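Local atomic coordinates of N-(5'-phosphoribosyl)anthranilate isomerase (Thermococcus kodakarensis, PDB entry 5LHF), a protein that catalyses the isomerisation of N-(5-phospho-beta-D-ribosyl)anthranilate to 1-(2-carboxyphenylamino)-1-deoxy-D-ribulose 5-phosphate, the third step of tryptophan synthesis from chorismate. Residues Thr27-Asn32 with Lys42-Leu47. Numbering follows the deposited sequence.
Sequences TGVVVN and KTAAEL
With chi1 at 58°, Val29 carries CG2 trans to its backbone N and CG1 in the cleft between N and the carbonyl carbon, which presents both methyls of its fork to the helix that contains Ala44 and Leu47. Val31 is turned differently: its chi1 of -63° sets CG1 opposite the carbonyl carbon, and this branch does the touching. The two valines converge on one methyl group, the CB of Ala44. Val31 CG1 lies 3.6 Å from Ala44 CB, while Val29 offers both branches to one side of the same carbon, CG2 at 3.8 Å and CG1 at 4.0 Å from Ala44 CB. One helical turn later, Leu47 reaches back with a single branch, and its CD1 meets Val29 CG2 at 4.0 Å, the two side chains lying askew to each other.

The residue types suit this spacing. Alanine suits the point where the CA atoms come nearest, Val29 CA and Ala44 CA being 6.2 Å apart, because its lone methyl fits the corner formed by the Val29 methyls and Val31 CG1. Leucine has the length to reach the strand from the next turn, and beta-branched valine is at home in an extended chain. Alternation along the extended chain does the sorting: the CB atoms of Val29 and Val31 are directed to the helix, whereas that of Val30 points away from it. This is the second beta-alpha unit of the TIM barrel, in which helix 41-50 covers the outside of strand 26-30 before the chain returns as strand 55-59. Ile55, Leu57 and Ile48 extend the apolar layer around the valines. On the same helix, Thr43 OG1 coordinates a sodium ion.

Since every touching group here is a buried hydrocarbon, this contact contributes through van der Waals fit and the exclusion of water, and it probably owes its specificity to the shapes of the methyls rather than to directional bonds.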
# COMPACT_ATOMS: atom_id res chain seq x y z
N THR A 27 -5.52 0.64 7.15
CA THR A 27 -6.31 0.15 6.03
C THR A 27 -6.32 1.23 4.94
O THR A 27 -5.58 2.22 5.01
CB THR A 27 -7.72 -0.26 6.50
OG1 THR A 27 -8.40 -0.96 5.45
CG2 THR A 27 -8.53 0.96 6.94
N GLY A 28 -7.11 1.00 3.91
CA GLY A 28 -7.14 1.90 2.77
C GLY A 28 -8.46 1.80 2.05
O GLY A 28 -9.07 0.73 1.99
N VAL A 29 -8.90 2.92 1.47
CA VAL A 29 -10.11 2.95 0.66
C VAL A 29 -9.76 3.54 -0.70
O VAL A 29 -9.09 4.58 -0.78
CB VAL A 29 -11.25 3.72 1.35
CG1 VAL A 29 -10.84 5.18 1.67
CG2 VAL A 29 -12.47 3.72 0.46
N VAL A 30 -10.18 2.87 -1.78
CA VAL A 30 -9.73 3.20 -3.13
C VAL A 30 -10.76 4.11 -3.80
O VAL A 30 -11.96 3.83 -3.79
CB VAL A 30 -9.50 1.93 -3.96
CG1 VAL A 30 -9.10 2.29 -5.41
CG2 VAL A 30 -8.44 1.04 -3.29
N VAL A 31 -10.28 5.21 -4.39
CA VAL A 31 -11.13 6.14 -5.13
C VAL A 31 -10.45 6.48 -6.45
O VAL A 31 -9.23 6.39 -6.59
CB VAL A 31 -11.42 7.44 -4.34
CG1 VAL A 31 -12.19 7.16 -3.05
CG2 VAL A 31 -10.12 8.23 -4.07
N ASN A 32 -11.28 6.90 -7.42
CA ASN A 32 -10.80 7.45 -8.69
C ASN A 32 -9.61 6.65 -9.24
O ASN A 32 -8.54 7.18 -9.50
CB ASN A 32 -10.44 8.94 -8.53
CG ASN A 32 -11.65 9.81 -8.15
OD1 ASN A 32 -12.79 9.50 -8.50
ND2 ASN A 32 -11.40 10.91 -7.45
N LYS A 42 -18.10 10.05 -1.65
CA LYS A 42 -18.94 10.14 -0.45
C LYS A 42 -18.85 8.86 0.38
O LYS A 42 -18.86 8.91 1.62
CB LYS A 42 -20.39 10.42 -0.84
CG LYS A 42 -21.27 10.62 0.35
CD LYS A 42 -22.73 10.42 0.01
CE LYS A 42 -23.57 11.43 0.73
NZ LYS A 42 -23.92 11.01 2.07
N THR A 43 -18.80 7.71 -0.29
CA THR A 43 -18.69 6.46 0.45
C THR A 43 -17.36 6.38 1.18
O THR A 43 -17.30 5.97 2.34
CB THR A 43 -18.86 5.27 -0.50
OG1 THR A 43 -20.14 5.35 -1.15
CG2 THR A 43 -18.78 3.96 0.26
N ALA A 44 -16.28 6.80 0.51
CA ALA A 44 -14.97 6.84 1.17
C ALA A 44 -14.98 7.82 2.33
O ALA A 44 -14.37 7.56 3.38
CB ALA A 44 -13.89 7.23 0.16
N ALA A 45 -15.64 8.96 2.17
CA ALA A 45 -15.71 9.93 3.26
C ALA A 45 -16.36 9.32 4.50
O ALA A 45 -15.96 9.62 5.64
CB ALA A 45 -16.47 11.17 2.79
N GLU A 46 -17.37 8.47 4.32
CA GLU A 46 -18.02 7.86 5.47
C GLU A 46 -17.10 6.87 6.16
O GLU A 46 -17.00 6.86 7.40
CB GLU A 46 -19.32 7.18 5.07
CG GLU A 46 -19.93 6.40 6.22
CD GLU A 46 -20.39 7.29 7.37
OE1 GLU A 46 -19.54 7.73 8.18
OE2 GLU A 46 -21.60 7.55 7.47
N LEU A 47 -16.40 6.02 5.40
CA LEU A 47 -15.49 5.08 6.02
C LEU A 47 -14.37 5.82 6.73
O LEU A 47 -13.98 5.45 7.85
CB LEU A 47 -14.93 4.12 4.97
CG LEU A 47 -16.02 3.41 4.15
CD1 LEU A 47 -15.43 2.64 2.98
CD2 LEU A 47 -16.84 2.47 5.04